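PDB 6BFI: VIN1 from Oscarella pearsei, which binds actin filaments and may play a role in cell-cell adhesion. Local coordinates for residues M1-H6 with T793-G798; S12-V17 with L770-T775; D110-V115 with K777-G782; Q734-L739 with D761-I766; Q742-C747 with T754-L759. All coordinates share one frame; numbering follows the deposited sequence.

Contact 1: M1-H6 with T793-G798; sequences MPVKFH and TDMLVG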
# COMPACT_ATOMS: atom_id res chain seq x y z
N MET A 1 8.28 0.34 -30.97
CA MET A 1 9.03 -0.13 -29.81
C MET A 1 9.48 1.04 -28.94
O MET A 1 10.50 1.67 -29.22
CB MET A 1 10.24 -0.96 -30.27
CG MET A 1 9.88 -2.14 -31.14
SD MET A 1 11.01 -2.34 -32.53
CE MET A 1 10.82 -0.74 -33.33
N PRO A 2 8.71 1.32 -27.89
CA PRO A 2 9.02 2.48 -27.05
C PRO A 2 10.29 2.27 -26.24
O PRO A 2 10.76 1.15 -26.04
CB PRO A 2 7.79 2.58 -26.12
CG PRO A 2 6.73 1.76 -26.79
CD PRO A 2 7.45 0.67 -27.50
N VAL A 3 10.85 3.40 -25.78
CA VAL A 3 12.03 3.35 -24.94
C VAL A 3 11.68 2.70 -23.60
O VAL A 3 10.57 2.86 -23.09
CB VAL A 3 12.61 4.76 -24.75
CG1 VAL A 3 11.60 5.69 -24.09
CG2 VAL A 3 13.91 4.71 -23.95
N LYS A 4 12.62 1.94 -23.05
CA LYS A 4 12.40 1.19 -21.83
C LYS A 4 13.41 1.59 -20.76
O LYS A 4 14.56 1.94 -21.06
CB LYS A 4 12.51 -0.32 -22.09
CG LYS A 4 11.48 -0.86 -23.08
CD LYS A 4 10.07 -0.74 -22.54
CE LYS A 4 9.06 -1.32 -23.50
NZ LYS A 4 7.68 -1.29 -22.93
N PHE A 5 12.97 1.54 -19.50
CA PHE A 5 13.85 1.78 -18.36
C PHE A 5 13.44 0.96 -17.15
O PHE A 5 13.61 1.40 -16.01
CB PHE A 5 13.90 3.27 -17.99
CG PHE A 5 12.82 4.10 -18.61
CD1 PHE A 5 11.51 4.00 -18.18
CD2 PHE A 5 13.11 4.98 -19.63
CE1 PHE A 5 10.51 4.76 -18.75
CE2 PHE A 5 12.12 5.75 -20.21
CZ PHE A 5 10.82 5.64 -19.77
N HIS A 6 12.90 -0.24 -17.38
CA HIS A 6 12.50 -1.14 -16.30
C HIS A 6 13.68 -1.88 -15.68
O HIS A 6 13.47 -2.69 -14.78
CB HIS A 6 11.48 -2.16 -16.83
CG HIS A 6 11.96 -2.95 -18.00
ND1 HIS A 6 12.38 -4.26 -17.90
CD2 HIS A 6 12.09 -2.62 -19.31
CE1 HIS A 6 12.75 -4.70 -19.09
NE2 HIS A 6 12.59 -3.72 -19.96
N THR A 793 4.39 11.41 -26.81
CA THR A 793 3.46 12.27 -26.09
C THR A 793 2.76 11.50 -24.97
O THR A 793 2.72 11.95 -23.82
CB THR A 793 2.43 12.86 -27.05
OG1 THR A 793 3.10 13.67 -28.03
CG2 THR A 793 1.42 13.71 -26.30
N ASP A 794 2.22 10.32 -25.29
CA ASP A 794 1.44 9.57 -24.30
C ASP A 794 2.31 9.13 -23.13
O ASP A 794 1.86 9.16 -21.97
CB ASP A 794 0.77 8.37 -24.96
CG ASP A 794 -0.15 8.77 -26.10
OD1 ASP A 794 -0.51 9.96 -26.18
OD2 ASP A 794 -0.51 7.89 -26.91
N MET A 795 3.54 8.70 -23.40
CA MET A 795 4.43 8.31 -22.31
C MET A 795 4.82 9.52 -21.46
O MET A 795 4.85 9.43 -20.22
CB MET A 795 5.67 7.62 -22.87
CG MET A 795 5.37 6.30 -23.56
SD MET A 795 6.82 5.58 -24.36
CE MET A 795 7.82 5.15 -22.95
N LEU A 796 5.10 10.66 -22.10
CA LEU A 796 5.45 11.85 -21.34
C LEU A 796 4.29 12.27 -20.44
O LEU A 796 4.49 12.55 -19.25
CB LEU A 796 5.84 12.99 -22.28
CG LEU A 796 6.19 14.32 -21.60
CD1 LEU A 796 7.34 14.15 -20.62
CD2 LEU A 796 6.52 15.38 -22.64
N VAL A 797 3.07 12.31 -20.98
CA VAL A 797 1.94 12.78 -20.18
C VAL A 797 1.61 11.78 -19.08
O VAL A 797 1.22 12.18 -17.97
CB VAL A 797 0.72 13.08 -21.06
CG1 VAL A 797 1.05 14.13 -22.11
CG2 VAL A 797 0.18 11.82 -21.72
N GLY A 798 1.77 10.48 -19.34
CA GLY A 798 1.56 9.51 -18.27
C GLY A 798 2.56 9.69 -17.14
O GLY A 798 2.18 9.72 -15.96
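Pro2 and Met795 bring the two backbones nearest, with CA atoms 8.8 Å apart, where the loop ahead of helix 8-32 passes an early turn of helix 786-817. Residues 2-4 are extended, and no hydrogen bond joins them to the helix, so side chains bridge the gap, and chiefly one does. Met795 leaves the helix with CG anti to its carbonyl carbon and runs straight through chi2, then bends at chi3 (68°), which turns the methyl aside from the line of the chain. Its SD lies against Pro2 CB at 3.6 Å. In the vinculin family a C-terminal helical bundle folds back on the N-terminal head, and this packing of the chain's first residues on a helix 787 residues later is consistent with that closed form. Beyond the sulfur, Met795 CE reaches Val3 twice, 3.6 Å from its carbonyl O and 4.0 Å from CG1. The same methyl is 4.4 Å from Phe5 CZ, approaching the ring obliquely. Leu773 of helix 763-778 touches Val3, Phe5 and Met795 alike, while two of the loop's backbone atoms bond elsewhere, Lys4 N with Ser120 OG and Phe5 O with Thr183 OG1.

Contact 2: S12-V17 with L770-T775; sequences SVIDPV and LKILAT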
# COMPACT_ATOMS: atom_id res chain seq x y z
N SER A 12 20.76 3.02 -16.57
CA SER A 12 22.15 3.41 -16.41
C SER A 12 22.79 3.80 -17.73
O SER A 12 23.60 4.73 -17.78
CB SER A 12 22.93 2.27 -15.75
OG SER A 12 24.31 2.60 -15.62
N VAL A 13 22.44 3.11 -18.81
CA VAL A 13 22.99 3.41 -20.13
C VAL A 13 22.26 4.56 -20.81
O VAL A 13 22.88 5.48 -21.34
CB VAL A 13 22.97 2.14 -21.01
CG1 VAL A 13 23.19 2.50 -22.48
CG2 VAL A 13 24.02 1.14 -20.54
N ILE A 14 20.93 4.54 -20.79
CA ILE A 14 20.15 5.48 -21.58
C ILE A 14 20.14 6.88 -20.96
O ILE A 14 20.08 7.88 -21.68
CB ILE A 14 18.72 4.93 -21.78
CG1 ILE A 14 18.77 3.68 -22.66
CG2 ILE A 14 17.79 5.98 -22.39
CD1 ILE A 14 17.42 3.09 -22.97
N ASP A 15 20.20 6.98 -19.63
CA ASP A 15 20.12 8.29 -18.98
C ASP A 15 21.21 9.25 -19.46
O ASP A 15 20.88 10.34 -19.94
CB ASP A 15 20.13 8.10 -17.46
CG ASP A 15 20.06 9.41 -16.71
OD1 ASP A 15 18.96 9.99 -16.62
OD2 ASP A 15 21.12 9.86 -16.21
N PRO A 16 22.51 8.92 -19.37
CA PRO A 16 23.52 9.90 -19.80
C PRO A 16 23.49 10.20 -21.29
O PRO A 16 23.76 11.34 -21.68
CB PRO A 16 24.85 9.24 -19.38
CG PRO A 16 24.56 7.79 -19.38
CD PRO A 16 23.14 7.66 -18.91
N VAL A 17 23.16 9.21 -22.13
CA VAL A 17 23.10 9.46 -23.56
C VAL A 17 21.94 10.39 -23.89
O VAL A 17 22.07 11.31 -24.71
CB VAL A 17 22.99 8.13 -24.34
CG1 VAL A 17 23.01 8.39 -25.84
CG2 VAL A 17 24.13 7.20 -23.94
N LEU A 770 11.24 11.19 -16.48
CA LEU A 770 10.70 12.44 -17.00
C LEU A 770 11.69 13.12 -17.93
O LEU A 770 11.34 13.56 -19.03
CB LEU A 770 10.31 13.37 -15.85
CG LEU A 770 9.79 14.75 -16.26
CD1 LEU A 770 8.44 14.65 -16.97
CD2 LEU A 770 9.69 15.67 -15.06
N LYS A 771 12.95 13.22 -17.50
CA LYS A 771 13.96 13.86 -18.34
C LYS A 771 14.18 13.07 -19.62
O LYS A 771 14.26 13.65 -20.71
CB LYS A 771 15.27 14.02 -17.57
CG LYS A 771 15.18 14.99 -16.41
CD LYS A 771 16.54 15.23 -15.78
CE LYS A 771 17.10 13.96 -15.19
NZ LYS A 771 18.44 14.20 -14.57
N ILE A 772 14.26 11.74 -19.52
CA ILE A 772 14.47 10.92 -20.72
C ILE A 772 13.30 11.09 -21.69
O ILE A 772 13.49 11.32 -22.89
CB ILE A 772 14.68 9.45 -20.33
CG1 ILE A 772 15.96 9.29 -19.51
CG2 ILE A 772 14.72 8.57 -21.57
CD1 ILE A 772 16.22 7.88 -19.03
N LEU A 773 12.07 10.98 -21.18
CA LEU A 773 10.90 11.00 -22.05
C LEU A 773 10.67 12.38 -22.65
O LEU A 773 10.19 12.49 -23.78
CB LEU A 773 9.67 10.54 -21.28
CG LEU A 773 9.67 9.07 -20.85
CD1 LEU A 773 8.50 8.75 -19.93
CD2 LEU A 773 9.68 8.15 -22.05
N ALA A 774 11.00 13.44 -21.91
CA ALA A 774 10.92 14.78 -22.47
C ALA A 774 11.98 14.99 -23.55
O ALA A 774 11.72 15.65 -24.56
CB ALA A 774 11.07 15.83 -21.37
N THR A 775 13.18 14.43 -23.35
CA THR A 775 14.20 14.50 -24.39
C THR A 775 13.76 13.75 -25.64
O THR A 775 14.04 14.18 -26.76
CB THR A 775 15.53 13.97 -23.87
OG1 THR A 775 15.92 14.71 -22.71
CG2 THR A 775 16.61 14.09 -24.93
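Ile772 meets Ile14 and Asp15 where helix 763-778 lies beside helix 8-32, the first helix of the chain. The pairing is helix-on-helix packing between the N-terminal part of the molecule and its C-terminal bundle, probably part of the head-tail interface known in the vinculin family. The CB of Ile772 is directed at the facing helix and splits the side chain into two branches with different targets. The short branch, CG2, stands anti to the backbone N and meets Ile14 CG2 methyl to methyl at 4.1 Å. The longer branch starts at CG1, anti to the carbonyl carbon (chi1 -64°), and continues extended through chi2 so that CD1 is carried across to the backbone of helix 8-32. There the tip lies 3.9 Å from Asp15 CA and 4.2 Å from Asp15 CB, with the methyl of Ile14 CG2 close to it as well. As wholes, the two isoleucines cross at about a right angle. The tip of Ile772 thus rests on the residue just before Pro16, whose nitrogen makes no bond to the preceding turn and where the helix kinks. Val3 and Ser120 also touch Ile14, and Phe5 touches Ile772, enclosing the apolar side of the pairing. At its more polar margin Asp15 OD1 and Lys771 NZ are 4.7 Å apart, opposite charges that are not in contact but may still attract. Behind Lys771 its carbonyl O takes two donors from Thr775 on opposite faces of its plane, the backbone N and, at 2.8 Å, OG1.

Contact 3: D110-V115 with K777-G782; sequences DGARGV and KATSMG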
# COMPACT_ATOMS: atom_id res chain seq x y z
N ASP A 110 16.43 13.49 -35.90
CA ASP A 110 16.18 12.09 -36.22
C ASP A 110 17.20 11.18 -35.55
O ASP A 110 16.83 10.24 -34.84
CB ASP A 110 16.18 11.88 -37.73
CG ASP A 110 14.79 11.96 -38.34
OD1 ASP A 110 13.93 12.66 -37.76
OD2 ASP A 110 14.56 11.33 -39.39
N GLY A 111 18.49 11.44 -35.78
CA GLY A 111 19.51 10.66 -35.10
C GLY A 111 19.45 10.82 -33.59
O GLY A 111 19.80 9.89 -32.85
N ALA A 112 19.01 11.99 -33.12
CA ALA A 112 18.86 12.22 -31.69
C ALA A 112 17.88 11.24 -31.07
O ALA A 112 18.19 10.56 -30.08
CB ALA A 112 18.42 13.66 -31.44
N ARG A 113 16.67 11.15 -31.63
CA ARG A 113 15.71 10.17 -31.12
C ARG A 113 16.14 8.75 -31.43
O ARG A 113 15.82 7.82 -30.67
CB ARG A 113 14.33 10.46 -31.72
CG ARG A 113 13.21 9.60 -31.17
CD ARG A 113 11.87 10.01 -31.77
NE ARG A 113 11.98 10.23 -33.21
CZ ARG A 113 11.91 9.26 -34.11
NH1 ARG A 113 11.72 8.00 -33.74
NH2 ARG A 113 12.02 9.55 -35.40
N GLY A 114 16.90 8.56 -32.51
CA GLY A 114 17.25 7.23 -32.96
C GLY A 114 18.32 6.57 -32.11
O GLY A 114 18.36 5.34 -32.02
N VAL A 115 19.21 7.35 -31.50
CA VAL A 115 20.20 6.74 -30.62
C VAL A 115 19.54 6.32 -29.31
O VAL A 115 19.90 5.28 -28.73
CB VAL A 115 21.39 7.69 -30.39
CG1 VAL A 115 22.17 7.89 -31.68
CG2 VAL A 115 20.92 9.03 -29.83
N LYS A 777 10.56 13.25 -26.54
CA LYS A 777 9.46 14.02 -27.14
C LYS A 777 9.97 15.23 -27.90
O LYS A 777 9.45 15.57 -28.97
CB LYS A 777 8.48 14.45 -26.05
CG LYS A 777 7.44 15.47 -26.49
CD LYS A 777 6.52 14.91 -27.56
CE LYS A 777 5.51 15.96 -28.01
NZ LYS A 777 4.60 15.43 -29.06
N ALA A 778 11.01 15.89 -27.38
CA ALA A 778 11.53 17.08 -28.04
C ALA A 778 12.15 16.76 -29.39
O ALA A 778 12.11 17.59 -30.31
CB ALA A 778 12.56 17.77 -27.14
N THR A 779 12.72 15.56 -29.55
CA THR A 779 13.36 15.16 -30.79
C THR A 779 12.39 14.53 -31.78
O THR A 779 12.82 14.05 -32.83
CB THR A 779 14.51 14.20 -30.51
OG1 THR A 779 14.00 13.03 -29.84
CG2 THR A 779 15.55 14.86 -29.62
N SER A 780 11.09 14.52 -31.47
CA SER A 780 10.09 13.96 -32.36
C SER A 780 9.01 14.95 -32.77
O SER A 780 8.51 14.87 -33.90
CB SER A 780 9.42 12.74 -31.71
OG SER A 780 8.77 13.10 -30.51
N MET A 781 8.64 15.89 -31.90
CA MET A 781 7.64 16.88 -32.26
C MET A 781 8.23 17.86 -33.28
O MET A 781 9.43 18.11 -33.31
CB MET A 781 7.14 17.63 -31.03
CG MET A 781 8.14 18.61 -30.43
SD MET A 781 7.43 19.55 -29.07
CE MET A 781 8.81 20.60 -28.62
N GLY A 782 7.35 18.41 -34.11
CA GLY A 782 7.78 19.30 -35.17
C GLY A 782 8.28 18.55 -36.39
O GLY A 782 9.45 18.66 -36.77
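Thr779 and Arg113 contribute the larger part of the buried surface, and their CA atoms come within 5.5 Å. Thr779 is the first residue to leave helical geometry after helix 763-778, and it sits against helix 102-145 with its two branches parted. Its CG2 methyl meets Ala112 CB at 3.6 Å, methyl on methyl, whereas OG1 lies 3.2 Å from Arg113 CB. That oxygen makes no hydrogen bond to the arginine; it bonds back to the carbonyl of Val776, within its own helix end. Arg113 extends from its helix with CG anti to the backbone N (chi1 -174°), which lays the aliphatic chain over the turn, and a bend at chi3 sets the guanidinium edge-on to Thr779 O. Arg113 CD packs on Ser780 CB at 3.7 Å, and NE is 3.9 Å from Thr779 O, too far for a hydrogen bond. With an alanine at Arg113, Ser780 CB would probably lose its cover and the Thr779 carbonyl the positive charge beside it. The turn is tied from within: Lys777 O accepts from Ser780 N, from Met781 N and from Ser780 OG, the last at 3.0 Å from above the carbonyl plane. Val21 and Val25 of helix 8-32 close over Ala112 and Thr779. This probably belongs to the family's head-tail packing. Its chemistry is van der Waals contact plus a positive group near the carbonyl end of a helix, an attraction that is likely to be modest.

Contact 4: Q734-L739 with D761-I766; sequences QELLKL and DRIPTI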
# COMPACT_ATOMS: atom_id res chain seq x y z
N GLN A 734 14.09 16.74 -6.71
CA GLN A 734 15.18 16.40 -5.80
C GLN A 734 15.06 17.17 -4.49
O GLN A 734 15.10 16.59 -3.40
CB GLN A 734 16.53 16.68 -6.46
CG GLN A 734 16.81 15.87 -7.71
CD GLN A 734 18.19 16.15 -8.29
OE1 GLN A 734 18.98 16.90 -7.71
NE2 GLN A 734 18.49 15.55 -9.44
N GLU A 735 14.92 18.50 -4.59
CA GLU A 735 14.81 19.31 -3.38
C GLU A 735 13.58 18.92 -2.56
O GLU A 735 13.64 18.87 -1.32
CB GLU A 735 14.77 20.79 -3.75
CG GLU A 735 16.09 21.33 -4.26
CD GLU A 735 15.97 22.72 -4.86
OE1 GLU A 735 14.86 23.08 -5.29
OE2 GLU A 735 16.99 23.44 -4.90
N LEU A 736 12.47 18.62 -3.23
CA LEU A 736 11.27 18.17 -2.53
C LEU A 736 11.53 16.87 -1.78
O LEU A 736 11.06 16.70 -0.65
CB LEU A 736 10.11 18.00 -3.51
CG LEU A 736 8.83 17.40 -2.92
CD1 LEU A 736 8.16 18.39 -1.98
CD2 LEU A 736 7.88 16.95 -4.02
N LEU A 737 12.26 15.95 -2.39
CA LEU A 737 12.58 14.70 -1.71
C LEU A 737 13.47 14.95 -0.50
O LEU A 737 13.31 14.30 0.54
CB LEU A 737 13.24 13.72 -2.68
CG LEU A 737 13.22 12.23 -2.30
CD1 LEU A 737 13.27 11.38 -3.55
CD2 LEU A 737 14.37 11.86 -1.37
N LYS A 738 14.42 15.88 -0.62
CA LYS A 738 15.27 16.20 0.52
C LYS A 738 14.46 16.76 1.68
O LYS A 738 14.55 16.27 2.82
CB LYS A 738 16.37 17.18 0.11
CG LYS A 738 17.55 16.53 -0.59
CD LYS A 738 18.66 17.54 -0.85
CE LYS A 738 19.90 16.87 -1.44
NZ LYS A 738 20.98 17.85 -1.71
N LEU A 739 13.64 17.79 1.41
CA LEU A 739 12.88 18.42 2.49
C LEU A 739 11.87 17.46 3.10
O LEU A 739 11.80 17.31 4.33
CB LEU A 739 12.18 19.68 1.96
CG LEU A 739 11.31 20.42 2.98
CD1 LEU A 739 12.14 20.81 4.19
CD2 LEU A 739 10.68 21.65 2.34
N ASP A 761 9.90 7.31 -2.14
CA ASP A 761 10.87 6.36 -2.67
C ASP A 761 10.79 6.19 -4.18
O ASP A 761 11.76 5.75 -4.79
CB ASP A 761 10.71 5.00 -1.99
CG ASP A 761 11.35 4.96 -0.61
OD1 ASP A 761 12.34 5.70 -0.40
OD2 ASP A 761 10.87 4.20 0.25
N ARG A 762 9.66 6.54 -4.81
CA ARG A 762 9.52 6.37 -6.25
C ARG A 762 9.71 7.67 -7.03
O ARG A 762 9.69 7.65 -8.26
CB ARG A 762 8.16 5.75 -6.59
CG ARG A 762 6.94 6.54 -6.14
CD ARG A 762 5.67 5.76 -6.47
NE ARG A 762 4.45 6.56 -6.32
CZ ARG A 762 3.64 6.50 -5.26
NH1 ARG A 762 3.91 5.67 -4.26
NH2 ARG A 762 2.56 7.27 -5.22
N ILE A 763 9.92 8.80 -6.34
CA ILE A 763 10.10 10.08 -7.04
C ILE A 763 11.34 10.10 -7.93
O ILE A 763 11.23 10.54 -9.08
CB ILE A 763 10.08 11.24 -6.03
CG1 ILE A 763 8.70 11.37 -5.39
CG2 ILE A 763 10.47 12.55 -6.70
CD1 ILE A 763 8.56 12.56 -4.47
N PRO A 764 12.53 9.66 -7.47
CA PRO A 764 13.72 9.81 -8.33
C PRO A 764 13.60 9.11 -9.68
O PRO A 764 13.97 9.70 -10.71
CB PRO A 764 14.84 9.21 -7.48
CG PRO A 764 14.15 8.33 -6.50
CD PRO A 764 12.88 9.03 -6.19
N THR A 765 13.08 7.88 -9.71
CA THR A 765 12.90 7.20 -10.98
C THR A 765 11.88 7.92 -11.85
O THR A 765 12.03 7.97 -13.08
CB THR A 765 12.48 5.74 -10.75
OG1 THR A 765 11.44 5.69 -9.76
CG2 THR A 765 13.66 4.92 -10.29
N ILE A 766 10.84 8.48 -11.24
CA ILE A 766 9.87 9.27 -12.00
C ILE A 766 10.56 10.45 -12.67
O ILE A 766 10.30 10.74 -13.84
CB ILE A 766 8.72 9.75 -11.09
CG1 ILE A 766 7.90 8.58 -10.56
CG2 ILE A 766 7.81 10.68 -11.86
CD1 ILE A 766 6.91 8.99 -9.49
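Leu737 of helix 718-745 packs on Ile763 and Pro764 at the start of helix 763-778, and the contact between them is apolar. Leu737 CD1 does the touching, 3.6 Å from Pro764 CD and 4.0 Å from Ile763 CB. With CG anti to the backbone N, Leu737 points its branched end at the incoming turn; it passes Ile763 in the opposite direction and meets the proline ring at about a right angle. A looser touch lies alongside, Leu736 CD2 to Ile763 CD1 at 4.5 Å. These helices probably belong to the C-terminal tail bundle of the vinculin fold, and the neighbours agree: Val695 and Met698 of helix 690-710 touch Leu736, and Thr806 of helix 786-817 touches Ile763.

Hydrogen bonds act within helix 763-778 and its start, and none crosses to helix 718-745. Thr765 OG1 donates to Arg762 O at 3.0 Å, from above the carbonyl plane (43° out of it). Pro764 O receives the hydroxyls of Ser767 and Thr768. A proline is readily accommodated in the first turn of a helix, where its missing N-H costs no bond, and here its CD becomes a packing surface. With no hydrogen bond between the two segments, their cohesion comes from dispersion and from burial of Leu737 against Ile763, with the exposed Pro764 at the margin.

Contact 5: Q742-C747 with T754-L759; sequences QIANAC and TNLLQL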
# COMPACT_ATOMS: atom_id res chain seq x y z
N GLN A 742 13.47 15.18 5.32
CA GLN A 742 13.73 15.81 6.61
C GLN A 742 12.48 15.82 7.49
O GLN A 742 12.59 15.74 8.72
CB GLN A 742 14.25 17.23 6.42
CG GLN A 742 15.58 17.32 5.68
CD GLN A 742 16.03 18.76 5.49
OE1 GLN A 742 15.50 19.68 6.12
NE2 GLN A 742 17.01 18.96 4.62
N ILE A 743 11.30 15.94 6.88
CA ILE A 743 10.06 15.89 7.64
C ILE A 743 9.80 14.47 8.14
O ILE A 743 9.41 14.27 9.30
CB ILE A 743 8.90 16.42 6.80
CG1 ILE A 743 9.04 17.93 6.61
CG2 ILE A 743 7.56 16.07 7.43
CD1 ILE A 743 8.50 18.44 5.30
N ALA A 744 10.02 13.47 7.28
CA ALA A 744 9.79 12.09 7.69
C ALA A 744 10.77 11.66 8.78
O ALA A 744 10.41 10.85 9.64
CB ALA A 744 9.91 11.16 6.48
N ASN A 745 11.99 12.20 8.77
CA ASN A 745 12.99 11.77 9.75
C ASN A 745 12.62 12.22 11.16
O ASN A 745 12.77 11.46 12.12
CB ASN A 745 14.36 12.31 9.36
CG ASN A 745 15.48 11.67 10.15
OD1 ASN A 745 15.87 12.16 11.21
ND2 ASN A 745 16.02 10.57 9.63
N ALA A 746 12.12 13.45 11.30
CA ALA A 746 11.77 14.00 12.61
C ALA A 746 10.37 13.61 13.06
O ALA A 746 9.88 14.14 14.06
CB ALA A 746 11.90 15.52 12.59
N CYS A 747 9.71 12.70 12.34
CA CYS A 747 8.37 12.25 12.70
C CYS A 747 8.47 11.05 13.63
O CYS A 747 9.25 10.13 13.41
CB CYS A 747 7.58 11.87 11.44
SG CYS A 747 5.91 11.27 11.76
N THR A 754 6.11 5.97 7.49
CA THR A 754 6.07 5.03 6.39
C THR A 754 5.20 5.54 5.25
O THR A 754 5.56 5.41 4.07
CB THR A 754 5.57 3.67 6.88
OG1 THR A 754 6.55 3.07 7.73
CG2 THR A 754 5.28 2.74 5.71
N ASN A 755 4.06 6.15 5.58
CA ASN A 755 3.17 6.67 4.55
C ASN A 755 3.89 7.68 3.66
O ASN A 755 3.70 7.69 2.43
CB ASN A 755 1.94 7.31 5.19
CG ASN A 755 0.94 7.82 4.17
OD1 ASN A 755 0.82 7.26 3.08
ND2 ASN A 755 0.23 8.89 4.51
N LEU A 756 4.73 8.54 4.25
CA LEU A 756 5.44 9.54 3.46
C LEU A 756 6.62 8.93 2.71
O LEU A 756 6.89 9.31 1.56
CB LEU A 756 5.91 10.68 4.37
CG LEU A 756 6.69 11.82 3.71
CD1 LEU A 756 5.86 12.49 2.62
CD2 LEU A 756 7.13 12.83 4.75
N LEU A 757 7.33 7.99 3.33
CA LEU A 757 8.50 7.41 2.68
C LEU A 757 8.11 6.55 1.48
O LEU A 757 8.82 6.53 0.47
CB LEU A 757 9.32 6.60 3.68
CG LEU A 757 10.12 7.44 4.67
CD1 LEU A 757 11.12 6.59 5.43
CD2 LEU A 757 10.83 8.58 3.95
N GLN A 758 6.98 5.83 1.58
CA GLN A 758 6.50 5.05 0.44
C GLN A 758 6.30 5.93 -0.79
O GLN A 758 6.55 5.50 -1.92
CB GLN A 758 5.20 4.34 0.80
CG GLN A 758 5.35 3.18 1.77
CD GLN A 758 4.03 2.50 2.07
OE1 GLN A 758 2.98 2.93 1.59
NE2 GLN A 758 4.08 1.43 2.85
N LEU A 759 5.84 7.17 -0.58
CA LEU A 759 5.65 8.09 -1.69
C LEU A 759 6.98 8.69 -2.15
O LEU A 759 7.20 8.88 -3.35
CB LEU A 759 4.67 9.19 -1.30
CG LEU A 759 3.29 8.71 -0.85
CD1 LEU A 759 2.47 9.88 -0.32
CD2 LEU A 759 2.56 8.02 -1.99
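Ala744 CB rests against the ends of two consecutive leucines, lying 3.7 Å from Leu756 CD2 and 3.7 Å from Leu757 CD2. The leucines reach it by different routes: Leu756 has CG anti to its backbone N (chi1 179°), while Leu757, starting from a CB that is turned aside, has CG anti to the carbonyl carbon (chi1 -74°), which brings its tip back to the alanine. Leu756 CD2 is also 3.9 Å from Ala744 N and 4.2 Å from Ile743 CG2, so this one methyl meets the backbone as well as side chains. A small residue lets the helices approach, with the CA atoms of Ala744 and Leu756 6.6 Å apart.

The two segments are the arms of an antiparallel helical hairpin, helix 718-745 turning through a short loop into helix 750-760. Ser814 of helix 786-817 touches Leu756, consistent with a place in the C-terminal helical bundle, and Ile827 of the loop that follows touches Ile743. Polar closure comes from the second arm: Lys753 NZ hydrogen-bonds to Ala744 O, Asn745 O and Cys747 O. Near the end of helix 718-745, where backbone donors run out, the lysine supplements the weak bond Cys747 N makes to Ala744 O, and its positive charge is likely to suit the helix end. The facing sides of the arms thus meet through methyl groups, by dispersion, while Lys753 binds carbonyls at the turn.

In the fold
Contacts 1, 2 and 3 join the N-terminal part of the chain to C-terminal helices, whereas contacts 4 and 5 lie among those helices themselves. Contacts 1 and 2 have centres about 11 Å apart and are joined through Leu773 of segment 770-775, whose CD2 is 3.6 Å from Phe5 CZ and equally near Met795 CE. Contact 3 lies about 13 Å from contact 1, centre to centre, linked by a probable hydrogen bond between Thr793 OG1 and Lys777 NZ. Helix 763-778 and the turn after it serve contacts 4, 2 and 3 in that order; contacts 4 and 2 have centres about 17 Å apart. Contact 5, about 12 Å from contact 4 between centres, is farthest from contact 3, about 39 Å between centres.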